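Local coordinates for protein ATP-dependent DNA helicase RecQ (Porphyromonas gingivalis, PDB 3IUO) that probably couples ATP hydrolysis to unwinding of duplex DNA in the 3'-5' direction, the piece described here being its all-helical C-terminal region, at residues V23-V26 / Q27-D30; K32-L35 / D36-A39; E79-F82 / E83-E87; Q98-G101 / K102-E106. All coordinates share one frame; numbering follows the deposited sequence.

Contact 1: residues V23-V26 / Q27-D30; sequences VSIV and QQID
Ile25 and Ile29 take nearly the same side-chain shape, CG1 set opposite the carbonyl carbon (chi1 -71° and -73°) and the rest of the chain extended, and this brings the CD1 end of Ile29 against the CG2 branch of Ile25 at 3.9 Å. The same torsion lays CG1 of Ile29 over Ile25 O, 3.4 Å away, the acceptor that also takes the Ile29 N-H. Two residues earlier, on another side of the helix, Gln27 runs alongside Val23 in the same direction: its CG rests on Val23 O at 3.3 Å, and its amide NE2 reaches CG1 of Val23 at 4.0 Å in plain van der Waals contact. All of this belongs to the last two turns of helix 15-30, within the RecQ-1-like helix-turn-helix domain. Four successive i to i+4 backbone bonds hold the turn, from Gln27 N to Val23 O through Asp30 N to Val26 O, and the shortest joins Gln28 N to Ser24 O at 2.8 Å. The isoleucines face inward, Ile25 meeting Leu49 and Ile56 of helix 46-58 and both touching Ile38 of helix 35-41, while Val23, Gln27 and Asp30 lie on the exposed side.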
ATOM      1  N   VAL B  23      22.845  -2.579  -3.783  1.00 10.52           N
ATOM      2  CA  VAL B  23      23.491  -3.860  -3.552  1.00 11.65           C
ATOM      3  C   VAL B  23      24.316  -3.752  -2.265  1.00 11.63           C
ATOM      4  O   VAL B  23      24.289  -4.679  -1.438  1.00 13.03           O
ATOM      5  CB  VAL B  23      24.347  -4.297  -4.758  1.00 11.03           C
ATOM      6  CG1 VAL B  23      25.324  -5.420  -4.351  1.00 11.96           C
ATOM      7  CG2 VAL B  23      23.453  -4.752  -5.921  1.00 12.33           C
ATOM      8  N   SER B  24      25.041  -2.632  -2.110  1.00 11.91           N
ATOM      9  CA  SER B  24      25.855  -2.380  -0.918  0.50 12.29           C
ATOM     10  C   SER B  24      24.998  -2.331   0.339  1.00 12.69           C
ATOM     11  O   SER B  24      25.339  -2.924   1.355  1.00 12.30           O
ATOM     12  CB  SER B  24      26.638  -1.071  -1.059  0.50 12.30           C
ATOM     13  OG  SER B  24      27.688  -1.205  -1.996  0.50 12.67           O
ATOM     14  N   ILE B  25      23.858  -1.642   0.261  1.00 12.75           N
ATOM     15  CA  ILE B  25      22.950  -1.529   1.422  1.00 12.58           C
ATOM     16  C   ILE B  25      22.450  -2.906   1.885  1.00 12.88           C
ATOM     17  O   ILE B  25      22.399  -3.195   3.090  1.00 13.37           O
ATOM     18  CB  ILE B  25      21.779  -0.571   1.126  1.00 12.61           C
ATOM     19  CG1 ILE B  25      22.318   0.870   1.083  1.00 11.78           C
ATOM     20  CG2 ILE B  25      20.710  -0.642   2.213  1.00 13.36           C
ATOM     21  CD1 ILE B  25      21.357   1.878   0.434  1.00 11.45           C
ATOM     22  N   VAL B  26      22.078  -3.742   0.926  1.00 13.08           N
ATOM     23  CA  VAL B  26      21.617  -5.098   1.230  1.00 11.75           C
ATOM     24  C   VAL B  26      22.729  -5.880   1.926  1.00 12.51           C
ATOM     25  O   VAL B  26      22.488  -6.575   2.904  1.00 11.62           O
ATOM     26  CB  VAL B  26      21.137  -5.799  -0.053  1.00 12.34           C
ATOM     27  CG1 VAL B  26      20.865  -7.284   0.215  1.00 10.17           C
ATOM     28  CG2 VAL B  26      19.892  -5.112  -0.578  1.00 13.29           C
ATOM     29  N   GLN B  27      23.957  -5.730   1.430  1.00 12.76           N
ATOM     30  CA  GLN B  27      25.086  -6.433   2.036  1.00 13.17           C
ATOM     31  C   GLN B  27      25.328  -5.931   3.454  1.00 12.94           C
ATOM     32  O   GLN B  27      25.586  -6.735   4.360  1.00 12.08           O
ATOM     33  CB  GLN B  27      26.335  -6.273   1.170  1.00 13.84           C
ATOM     34  CG  GLN B  27      26.236  -7.016  -0.158  1.00 16.75           C
ATOM     35  CD  GLN B  27      27.419  -6.762  -1.089  1.00 21.05           C
ATOM     36  OE1 GLN B  27      28.124  -5.750  -0.973  1.00 24.17           O
ATOM     37  NE2 GLN B  27      27.625  -7.672  -2.034  1.00 22.41           N
ATOM     38  N   GLN B  28      25.243  -4.608   3.640  1.00 12.60           N
ATOM     39  CA  GLN B  28      25.388  -3.997   4.965  1.00 12.62           C
ATOM     40  C   GLN B  28      24.334  -4.515   5.946  1.00 12.80           C
ATOM     41  O   GLN B  28      24.643  -4.844   7.095  1.00 13.66           O
ATOM     42  CB  GLN B  28      25.358  -2.468   4.886  1.00 13.09           C
ATOM     43  CG  GLN B  28      26.680  -1.870   4.383  1.00 13.84           C
ATOM     44  CD  GLN B  28      26.511  -0.429   3.951  1.00 12.90           C
ATOM     45  OE1 GLN B  28      25.692  -0.114   3.068  1.00 15.25           O
ATOM     46  NE2 GLN B  28      27.268   0.457   4.565  1.00 18.63           N
ATOM     47  N   ILE B  29      23.094  -4.624   5.478  1.00 12.65           N
ATOM     48  CA  ILE B  29      22.030  -5.078   6.353  1.00 12.58           C
ATOM     49  C   ILE B  29      22.272  -6.534   6.708  1.00 12.49           C
ATOM     50  O   ILE B  29      22.089  -6.929   7.853  1.00 13.36           O
ATOM     51  CB  ILE B  29      20.644  -4.880   5.722  1.00 11.70           C
ATOM     52  CG1 ILE B  29      20.272  -3.375   5.716  1.00 10.70           C
ATOM     53  CG2 ILE B  29      19.579  -5.685   6.481  1.00 13.00           C
ATOM     54  CD1 ILE B  29      19.058  -3.030   4.864  1.00  8.72           C
ATOM     55  N   ASP B  30      22.731  -7.326   5.741  1.00 13.32           N
ATOM     56  CA  ASP B  30      23.023  -8.735   6.007  1.00 13.63           C
ATOM     57  C   ASP B  30      24.118  -8.877   7.058  1.00 13.48           C
ATOM     58  O   ASP B  30      24.104  -9.828   7.843  1.00 13.64           O
ATOM     59  CB  ASP B  30      23.427  -9.465   4.725  1.00 13.65           C
ATOM     60  CG  ASP B  30      23.459 -10.992   4.895  1.00 18.09           C
ATOM     61  OD1 ASP B  30      22.873 -11.536   5.857  1.00 23.94           O
ATOM     62  OD2 ASP B  30      24.088 -11.666   4.053  1.00 22.80           O
TER

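Contact 2: residues K32-L35 / D36-A39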
ATOM      1  N   LYS B  32      24.506  -6.849   9.469  1.00 13.69           N
ATOM      2  CA  LYS B  32      23.982  -6.290  10.719  1.00 13.48           C
ATOM      3  C   LYS B  32      24.594  -4.928  11.083  1.00 12.82           C
ATOM      4  O   LYS B  32      24.889  -4.648  12.253  1.00 13.13           O
ATOM      5  CB  LYS B  32      24.119  -7.301  11.877  1.00 14.15           C
ATOM      6  CG  LYS B  32      22.971  -8.292  12.054  1.00 16.72           C
ATOM      7  CD  LYS B  32      22.410  -8.915  10.782  1.00 18.24           C
ATOM      8  CE  LYS B  32      21.931 -10.359  11.038  1.00 19.61           C
ATOM      9  NZ  LYS B  32      20.523 -10.602  10.588  1.00 19.77           N
ATOM     10  N   VAL B  33      24.842  -4.108  10.065  1.00 12.07           N
ATOM     11  CA  VAL B  33      25.324  -2.737  10.270  1.00 11.53           C
ATOM     12  C   VAL B  33      24.095  -1.882  10.607  1.00 11.90           C
ATOM     13  O   VAL B  33      23.077  -1.987   9.938  1.00 11.47           O
ATOM     14  CB  VAL B  33      26.013  -2.189   8.996  1.00 11.69           C
ATOM     15  CG1 VAL B  33      26.506  -0.764   9.203  1.00 12.56           C
ATOM     16  CG2 VAL B  33      27.165  -3.089   8.600  1.00 11.52           C
ATOM     17  N   ALA B  34      24.191  -1.040  11.636  1.00 11.45           N
ATOM     18  CA  ALA B  34      23.051  -0.221  12.066  1.00 10.63           C
ATOM     19  C   ALA B  34      22.602   0.681  10.920  1.00 10.73           C
ATOM     20  O   ALA B  34      23.430   1.210  10.174  1.00  9.82           O
ATOM     21  CB  ALA B  34      23.402   0.599  13.306  1.00 11.27           C
ATOM     22  N   LEU B  35      21.288   0.821  10.759  1.00  9.82           N
ATOM     23  CA  LEU B  35      20.753   1.573   9.627  0.50  9.94           C
ATOM     24  C   LEU B  35      21.207   3.029   9.615  1.00 10.24           C
ATOM     25  O   LEU B  35      21.475   3.584   8.546  1.00 10.20           O
ATOM     26  CB  LEU B  35      19.232   1.455   9.538  0.50  9.54           C
ATOM     27  CG  LEU B  35      18.739   0.307   8.641  0.50  8.92           C
ATOM     28  CD1 LEU B  35      19.095  -1.048   9.240  0.50  6.96           C
ATOM     29  CD2 LEU B  35      17.237   0.425   8.391  0.50  7.28           C
ATOM     30  N   ASP B  36      21.321   3.641  10.787  1.00 10.45           N
ATOM     31  CA  ASP B  36      21.828   5.006  10.835  1.00 11.28           C
ATOM     32  C   ASP B  36      23.307   5.058  10.380  1.00 11.36           C
ATOM     33  O   ASP B  36      23.717   6.004   9.704  1.00 11.95           O
ATOM     34  CB  ASP B  36      21.562   5.684  12.198  1.00 11.56           C
ATOM     35  CG  ASP B  36      22.056   4.867  13.391  1.00 12.90           C
ATOM     36  OD1 ASP B  36      22.203   3.624  13.302  1.00 13.67           O
ATOM     37  OD2 ASP B  36      22.297   5.485  14.443  1.00 12.91           O
ATOM     38  N   ASP B  37      24.086   4.022  10.697  1.00 11.49           N
ATOM     39  CA  ASP B  37      25.459   3.917  10.189  1.00 11.64           C
ATOM     40  C   ASP B  37      25.504   3.674   8.681  1.00 11.00           C
ATOM     41  O   ASP B  37      26.357   4.230   7.979  1.00 11.47           O
ATOM     42  CB  ASP B  37      26.262   2.840  10.930  1.00 11.76           C
ATOM     43  CG  ASP B  37      26.544   3.203  12.376  1.00 14.08           C
ATOM     44  OD1 ASP B  37      26.376   4.384  12.762  1.00 16.63           O
ATOM     45  OD2 ASP B  37      26.947   2.292  13.132  1.00 17.69           O
ATOM     46  N   ILE B  38      24.575   2.867   8.175  1.00 10.68           N
ATOM     47  CA  ILE B  38      24.468   2.681   6.738  1.00 10.18           C
ATOM     48  C   ILE B  38      24.180   4.036   6.047  1.00 10.84           C
ATOM     49  O   ILE B  38      24.817   4.373   5.060  1.00 10.58           O
ATOM     50  CB  ILE B  38      23.368   1.625   6.374  1.00  9.46           C
ATOM     51  CG1 ILE B  38      23.735   0.245   6.928  1.00  9.69           C
ATOM     52  CG2 ILE B  38      23.175   1.556   4.876  1.00  9.78           C
ATOM     53  CD1 ILE B  38      22.669  -0.850   6.675  1.00 10.78           C
ATOM     54  N   ALA B  39      23.229   4.799   6.583  1.00 12.41           N
ATOM     55  CA  ALA B  39      22.898   6.129   6.055  1.00 12.66           C
ATOM     56  C   ALA B  39      24.153   6.977   5.912  1.00 13.77           C
ATOM     57  O   ALA B  39      24.458   7.464   4.821  1.00 14.60           O
ATOM     58  CB  ALA B  39      21.899   6.836   6.973  1.00 13.39           C
TER
HETATM   59  O   HOH W   1      26.693  -0.917  13.129  1.00 13.51           O
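Val33 and Ile38 make the tight half of this turn, CG1 of the valine lying 3.7 Å from CG1 of the isoleucine as the two side chains pass at a slant. Val33 has CG1 opposite its own backbone N (chi1 180°), which directs that branch to the isoleucine and also to CB of Asp37. Ile38 CD1 continues past to Val33 O at 3.5 Å, covering the carbonyl with a methyl; Tyr67 OH hydrogen-bonds to that same oxygen. Ala34 is the N-cap of helix 35-41, and its carbonyl opens the helical bonding, with Ile38 N 2.8 Å from Ala34 O.

The other flank is looser and wetter, with Asp37 exposed and a water bound. Here CB of Ala34 faces two carboxylates, 3.3 Å from OD1 of Asp36 and 3.9 Å from OD2 of Asp37. Asp36 is turned back over the helix start (chi1 53°), where its OD1 takes a weak hydrogen bond from Asp37 N. The water accepts from Ala34 N and donates to Asp37 OD2 at 3.2 Å, tying the chain before the helix to its first turn. Acidic side chains at a helix N-terminus would be expected to suit the helix dipole.

Just upstream, Lys32 closes helix 15-30 with a Schellman motif. Beyond the turn, Ile38 and Ala39 pack on Leu49 of helix 46-58.

Contact 3: residues E79-F82 / E83-E87; sequences EDIF and EYFKE
This is an i to i+4 packing along helix 75-87, in which Lys86 folds back over the Phe82 ring on one flank and Ile81 meets Phe85 on another. Phe82 has CG opposite its backbone N (chi1 -158°), and the ammonium end of the lysine is placed over one face of its ring. The arrangement is a cation-pi contact, but NZ is modelled implausibly near the ring carbons, so its exact position is doubtful. The adjoining CE lies 4.1 Å from the ring centroid of Phe82, over the face, as a CH-pi contact.

Ile81 and Phe85 point the same way, and CG2 of Ile81 touches the ring carbon CE2 of Phe85 at 3.6 Å. That ring also brings CD2 to within 3.4 Å of Ile81 O, the acceptor for the backbone N-H of Phe85. One residue before it, Tyr84 is turned so that its CD2 stands 3.8 Å above the centre of the Phe85 ring.

The helix is amphipathic, one helix of the all-helical C-terminal part of RecQ: Ile81 and Phe85 reach Val112 and Arg113 of helix 106-121, and Tyr84 lies on Ala96 and Leu100 of helix 93-100. Phe82 lies toward the edge of this interface, against Lys115 and Glu119. Successive i to i+4 backbone bonds run through it, among them Lys86 N to Phe82 O at 2.9 Å. Glu79 and Glu83 occupy the exposed surface, their carboxylates 6.4 Å apart between OE2 of Glu79 and OE1 of Glu83.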
ATOM      1  N   GLU B  79       5.348  -3.853  18.661  1.00 14.20           N
ATOM      2  CA  GLU B  79       4.210  -4.770  18.692  1.00 14.55           C
ATOM      3  C   GLU B  79       2.926  -4.114  18.185  1.00 14.61           C
ATOM      4  O   GLU B  79       2.212  -4.693  17.366  1.00 13.51           O
ATOM      5  CB  GLU B  79       4.022  -5.371  20.098  1.00 15.30           C
ATOM      6  CG  GLU B  79       3.026  -6.537  20.156  1.00 19.13           C
ATOM      7  CD  GLU B  79       2.899  -7.153  21.553  1.00 23.54           C
ATOM      8  OE1 GLU B  79       2.357  -6.503  22.475  1.00 25.77           O
ATOM      9  OE2 GLU B  79       3.334  -8.308  21.739  1.00 27.13           O
ATOM     10  N   ASP B  80       2.631  -2.906  18.652  1.00 13.53           N
ATOM     11  CA  ASP B  80       1.397  -2.233  18.255  1.00 12.93           C
ATOM     12  C   ASP B  80       1.364  -1.874  16.763  1.00 12.28           C
ATOM     13  O   ASP B  80       0.359  -2.088  16.101  1.00 11.63           O
ATOM     14  CB  ASP B  80       1.143  -1.010  19.133  1.00 13.72           C
ATOM     15  CG  ASP B  80       0.846  -1.394  20.576  1.00 16.12           C
ATOM     16  OD1 ASP B  80       0.360  -2.523  20.815  1.00 18.92           O
ATOM     17  OD2 ASP B  80       1.095  -0.577  21.485  1.00 20.64           O
ATOM     18  N   ILE B  81       2.477  -1.368  16.239  1.00 11.63           N
ATOM     19  CA  ILE B  81       2.538  -1.038  14.821  1.00 11.25           C
ATOM     20  C   ILE B  81       2.493  -2.320  13.978  1.00 11.19           C
ATOM     21  O   ILE B  81       1.819  -2.362  12.955  1.00 10.99           O
ATOM     22  CB  ILE B  81       3.799  -0.195  14.478  1.00 11.09           C
ATOM     23  CG1 ILE B  81       3.784   1.144  15.237  1.00 10.39           C
ATOM     24  CG2 ILE B  81       3.863   0.100  12.984  1.00 11.93           C
ATOM     25  CD1 ILE B  81       5.172   1.765  15.324  1.00 12.68           C
ATOM     26  N   PHE B  82       3.185  -3.372  14.428  1.00 11.77           N
ATOM     27  CA  PHE B  82       3.234  -4.641  13.672  1.00 11.60           C
ATOM     28  C   PHE B  82       1.812  -5.192  13.612  1.00 11.05           C
ATOM     29  O   PHE B  82       1.346  -5.666  12.557  1.00 10.52           O
ATOM     30  CB  PHE B  82       4.240  -5.595  14.348  1.00 12.33           C
ATOM     31  CG  PHE B  82       4.821  -6.699  13.461  1.00 13.61           C
ATOM     32  CD1 PHE B  82       5.021  -6.554  12.113  1.00 13.82           C
ATOM     33  CD2 PHE B  82       5.287  -7.873  14.061  1.00 16.13           C
ATOM     34  CE1 PHE B  82       5.584  -7.621  11.328  1.00 12.83           C
ATOM     35  CE2 PHE B  82       5.865  -8.907  13.306  1.00 16.19           C
ATOM     36  CZ  PHE B  82       6.000  -8.771  11.924  1.00 16.19           C
ATOM     37  N   GLU B  83       1.118  -5.149  14.754  1.00 11.97           N
ATOM     38  CA  GLU B  83      -0.269  -5.603  14.802  1.00 11.75           C
ATOM     39  C   GLU B  83      -1.170  -4.805  13.882  1.00 12.52           C
ATOM     40  O   GLU B  83      -2.034  -5.382  13.186  1.00 12.62           O
ATOM     41  CB  GLU B  83      -0.828  -5.564  16.217  1.00 12.25           C
ATOM     42  CG  GLU B  83      -1.980  -6.514  16.362  1.00 16.92           C
ATOM     43  CD  GLU B  83      -1.550  -8.010  16.403  1.00 21.16           C
ATOM     44  OE1 GLU B  83      -0.329  -8.338  16.432  1.00 23.86           O
ATOM     45  OE2 GLU B  83      -2.454  -8.874  16.428  1.00 25.37           O
ATOM     46  N   TYR B  84      -0.957  -3.488  13.843  1.00 11.49           N
ATOM     47  CA  TYR B  84      -1.669  -2.659  12.879  1.00 11.56           C
ATOM     48  C   TYR B  84      -1.494  -3.199  11.447  1.00 11.88           C
ATOM     49  O   TYR B  84      -2.483  -3.392  10.720  1.00 11.77           O
ATOM     50  CB  TYR B  84      -1.230  -1.180  12.959  1.00 12.27           C
ATOM     51  CG  TYR B  84      -1.706  -0.432  11.756  1.00 11.79           C
ATOM     52  CD1 TYR B  84      -3.003   0.083  11.708  1.00 11.69           C
ATOM     53  CD2 TYR B  84      -0.896  -0.335  10.614  1.00 12.07           C
ATOM     54  CE1 TYR B  84      -3.490   0.707  10.542  1.00 11.34           C
ATOM     55  CE2 TYR B  84      -1.354   0.274   9.455  1.00 13.05           C
ATOM     56  CZ  TYR B  84      -2.638   0.809   9.423  1.00 13.72           C
ATOM     57  OH  TYR B  84      -3.091   1.419   8.291  1.00 15.44           O
ATOM     58  N   PHE B  85      -0.262  -3.490  11.049  1.00 10.85           N
ATOM     59  CA  PHE B  85      -0.065  -3.980   9.679  1.00 11.77           C
ATOM     60  C   PHE B  85      -0.690  -5.355   9.438  1.00 11.08           C
ATOM     61  O   PHE B  85      -1.296  -5.630   8.376  1.00 11.43           O
ATOM     62  CB  PHE B  85       1.421  -3.916   9.279  1.00 11.32           C
ATOM     63  CG  PHE B  85       1.865  -2.514   8.929  1.00 11.72           C
ATOM     64  CD1 PHE B  85       1.367  -1.896   7.765  1.00 12.59           C
ATOM     65  CD2 PHE B  85       2.718  -1.812   9.772  1.00 12.66           C
ATOM     66  CE1 PHE B  85       1.729  -0.569   7.455  1.00 12.79           C
ATOM     67  CE2 PHE B  85       3.110  -0.492   9.465  1.00 11.73           C
ATOM     68  CZ  PHE B  85       2.622   0.123   8.300  1.00 13.10           C
ATOM     69  N   LYS B  86      -0.567  -6.237  10.427  1.00 11.22           N
ATOM     70  CA  LYS B  86      -1.153  -7.557  10.303  1.00 11.22           C
ATOM     71  C   LYS B  86      -2.654  -7.512  10.084  1.00 11.41           C
ATOM     72  O   LYS B  86      -3.186  -8.351   9.379  1.00 12.12           O
ATOM     73  CB  LYS B  86      -0.852  -8.406  11.542  1.00 12.06           C
ATOM     74  CG  LYS B  86       0.558  -8.876  11.566  1.00 13.58           C
ATOM     75  CD  LYS B  86       0.862  -9.555  12.905  1.00 16.95           C
ATOM     76  CE  LYS B  86       2.175 -10.288  12.853  1.00 21.89           C
ATOM     77  NZ  LYS B  86       3.231  -9.278  12.760  1.00 22.81           N
ATOM     78  N   GLU B  87      -3.315  -6.532  10.709  1.00 11.68           N
ATOM     79  CA  GLU B  87      -4.764  -6.380  10.626  1.00 12.31           C
ATOM     80  C   GLU B  87      -5.239  -5.453   9.506  1.00 12.46           C
ATOM     81  O   GLU B  87      -6.413  -5.376   9.236  1.00 13.27           O
ATOM     82  CB  GLU B  87      -5.339  -5.910  11.967  1.00 14.00           C
ATOM     83  CG  GLU B  87      -5.122  -6.943  13.084  1.00 16.40           C
ATOM     84  CD  GLU B  87      -5.682  -8.341  12.761  1.00 23.35           C
ATOM     85  OE1 GLU B  87      -4.947  -9.343  12.959  1.00 25.47           O
ATOM     86  OE2 GLU B  87      -6.850  -8.457  12.316  1.00 25.00           O
TER

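Contact 4: residues Q98-G101 / K102-E106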
ATOM      1  N   GLN B  98      -2.659   7.953   9.300  1.00 11.88           N
ATOM      2  CA  GLN B  98      -4.006   8.378   9.690  1.00 12.43           C
ATOM      3  C   GLN B  98      -4.428   7.594  10.920  1.00 11.79           C
ATOM      4  O   GLN B  98      -5.016   8.143  11.860  1.00 11.14           O
ATOM      5  CB  GLN B  98      -4.964   8.114   8.531  1.00 13.01           C
ATOM      6  CG  GLN B  98      -6.376   8.635   8.688  1.00 15.06           C
ATOM      7  CD  GLN B  98      -7.228   8.224   7.514  1.00 18.03           C
ATOM      8  OE1 GLN B  98      -7.421   9.000   6.576  1.00 19.15           O
ATOM      9  NE2 GLN B  98      -7.721   6.985   7.539  1.00 16.49           N
ATOM     10  N   GLU B  99      -4.093   6.307  10.923  1.00 11.54           N
ATOM     11  CA  GLU B  99      -4.513   5.428  12.007  1.00 11.88           C
ATOM     12  C   GLU B  99      -3.581   5.483  13.226  1.00 11.25           C
ATOM     13  O   GLU B  99      -4.053   5.356  14.368  1.00 12.06           O
ATOM     14  CB  GLU B  99      -4.696   3.989  11.505  1.00 11.73           C
ATOM     15  CG  GLU B  99      -5.727   3.800  10.345  1.00 13.24           C
ATOM     16  CD  GLU B  99      -7.125   4.362  10.650  1.00 17.32           C
ATOM     17  OE1 GLU B  99      -7.579   4.245  11.801  1.00 16.66           O
ATOM     18  OE2 GLU B  99      -7.778   4.904   9.726  1.00 17.22           O
ATOM     19  N   LEU B 100      -2.286   5.726  12.993  1.00 10.91           N
ATOM     20  CA  LEU B 100      -1.246   5.618  14.041  1.00 10.47           C
ATOM     21  C   LEU B 100      -0.445   6.897  14.374  1.00 10.94           C
ATOM     22  O   LEU B 100       0.339   6.889  15.319  1.00 10.98           O
ATOM     23  CB  LEU B 100      -0.231   4.535  13.686  1.00 10.39           C
ATOM     24  CG  LEU B 100      -0.692   3.108  13.393  1.00  8.54           C
ATOM     25  CD1 LEU B 100       0.426   2.345  12.688  1.00  9.63           C
ATOM     26  CD2 LEU B 100      -1.119   2.378  14.656  1.00  8.45           C
ATOM     27  N   GLY B 101      -0.617   7.961  13.588  1.00 11.12           N
ATOM     28  CA  GLY B 101       0.276   9.128  13.625  1.00 11.18           C
ATOM     29  C   GLY B 101       0.245  10.000  14.866  1.00 11.31           C
ATOM     30  O   GLY B 101       1.101  10.870  15.049  1.00 11.03           O
ATOM     31  N   LYS B 102      -0.734   9.764  15.725  1.00 11.59           N
ATOM     32  CA  LYS B 102      -0.835  10.502  16.974  1.00 12.25           C
ATOM     33  C   LYS B 102      -0.035   9.831  18.099  1.00 12.11           C
ATOM     34  O   LYS B 102       0.188  10.438  19.158  1.00 12.91           O
ATOM     35  CB  LYS B 102      -2.308  10.687  17.369  1.00 12.81           C
ATOM     36  CG  LYS B 102      -3.165  11.438  16.337  1.00 13.50           C
ATOM     37  CD  LYS B 102      -2.979  12.951  16.392  1.00 16.55           C
ATOM     38  CE  LYS B 102      -4.004  13.657  15.509  1.00 16.64           C
ATOM     39  NZ  LYS B 102      -4.122  15.117  15.798  1.00 17.27           N
ATOM     40  N   ASP B 103       0.407   8.595  17.863  1.00 12.27           N
ATOM     41  CA  ASP B 103       1.135   7.806  18.869  1.00 11.69           C
ATOM     42  C   ASP B 103       2.561   7.454  18.429  1.00 10.81           C
ATOM     43  O   ASP B 103       3.477   7.356  19.262  1.00  9.30           O
ATOM     44  CB  ASP B 103       0.366   6.518  19.192  1.00 12.30           C
ATOM     45  CG  ASP B 103      -0.993   6.791  19.821  1.00 13.67           C
ATOM     46  OD1 ASP B 103      -1.050   7.414  20.897  1.00 14.48           O
ATOM     47  OD2 ASP B 103      -2.008   6.377  19.229  1.00 16.29           O
ATOM     48  N   TYR B 104       2.743   7.294  17.118  1.00  9.87           N
ATOM     49  CA  TYR B 104       4.019   6.837  16.561  1.00  9.74           C
ATOM     50  C   TYR B 104       4.518   7.758  15.468  1.00 10.12           C
ATOM     51  O   TYR B 104       3.734   8.330  14.711  1.00  9.53           O
ATOM     52  CB  TYR B 104       3.869   5.410  16.038  1.00  9.69           C
ATOM     53  CG  TYR B 104       3.245   4.516  17.066  1.00 10.15           C
ATOM     54  CD1 TYR B 104       3.917   4.214  18.252  1.00 12.26           C
ATOM     55  CD2 TYR B 104       1.964   4.020  16.894  1.00 11.43           C
ATOM     56  CE1 TYR B 104       3.325   3.399  19.229  1.00 12.46           C
ATOM     57  CE2 TYR B 104       1.369   3.209  17.859  1.00 11.59           C
ATOM     58  CZ  TYR B 104       2.051   2.907  19.018  1.00 12.31           C
ATOM     59  OH  TYR B 104       1.462   2.113  19.979  1.00 12.30           O
ATOM     60  N   SER B 105       5.831   7.918  15.409  1.00 11.49           N
ATOM     61  CA  SER B 105       6.445   8.762  14.400  1.00 12.27           C
ATOM     62  C   SER B 105       6.413   8.100  13.025  1.00 12.61           C
ATOM     63  O   SER B 105       6.284   6.873  12.896  1.00 14.03           O
ATOM     64  CB  SER B 105       7.887   9.096  14.782  1.00 12.78           C
ATOM     65  OG  SER B 105       8.742   7.958  14.658  1.00 14.54           O
ATOM     66  N   GLU B 106       6.566   8.927  12.002  1.00 12.91           N
ATOM     67  CA  GLU B 106       6.679   8.424  10.635  1.00 13.02           C
ATOM     68  C   GLU B 106       7.847   7.438  10.515  1.00 12.95           C
ATOM     69  O   GLU B 106       7.705   6.387   9.887  1.00 13.11           O
ATOM     70  CB  GLU B 106       6.875   9.577   9.665  1.00 13.43           C
ATOM     71  CG  GLU B 106       6.798   9.149   8.193  1.00 14.99           C
ATOM     72  CD  GLU B 106       6.826  10.331   7.232  1.00 19.12           C
ATOM     73  OE1 GLU B 106       7.342  10.177   6.104  1.00 20.11           O
ATOM     74  OE2 GLU B 106       6.331  11.415   7.602  1.00 22.95           O
TER
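Leu100 O is gripped by two backbone N-H groups, Tyr104 N at 3.0 Å and Asp103 N at 3.1 Å. The two approach differently: the tyrosine donor comes almost end-on to the carbonyl, with a C=O...N angle of 164°, whereas the aspartate donor stands well above the carbonyl plane and meets it at 131°. Between them they wrap the chain from Gly101 to Tyr104 round this one oxygen.

The same turn brings the side chains of Leu100 and Tyr104 together. With its CG opposite the carbonyl carbon (chi1 -50°), Tyr104 swings its ring back toward the leucine, whose CB lies in the ring plane at the edge, 3.9 Å from CD2 of Tyr104. The leucine methyl CD2 adds a looser touch to CE2 of Tyr104 at 4.1 Å. Asp103 comes over a face of the same ring, its CB 3.7 Å above the plane and displaced toward the rim.

The segment links helix 93-100 to helix 106-121. Ser105 is the N-cap of the second helix: its OG caps a backbone N there, and its own N is hydrogen-bonded to Glu108 OE1, an arrangement consistent with a capping box. Tyr104 is further held by an edge-to-face contact with His77 and a weak hydrogen bond between its OH and Asp80 OD2, while Leu100 packs on Ile81 of helix 75-87 and on Ile109 of helix 106-121.

In the fold
Along the chain the four contacts come in series and fall into two pairs. Contacts 1 and 2, with centres 9 Å apart, both lie in the RecQ-1-like helix-turn-helix domain, on the consecutive helices 15-30 and 35-41, and touch directly, for example through Gln28 O and Val33 N. Contacts 3 and 4, with centres 12 Å apart, join the consecutive helices 75-87 and 93-100 and meet through Ile81 and Tyr104. Contacts 1 and 3 lie on opposite sides of the chain's centre, about 26 Å between centres, and no contact of one pair touches the other. The contacts thus sample two regions of this helical piece, one in the helix-turn-helix domain and one in the helices that follow.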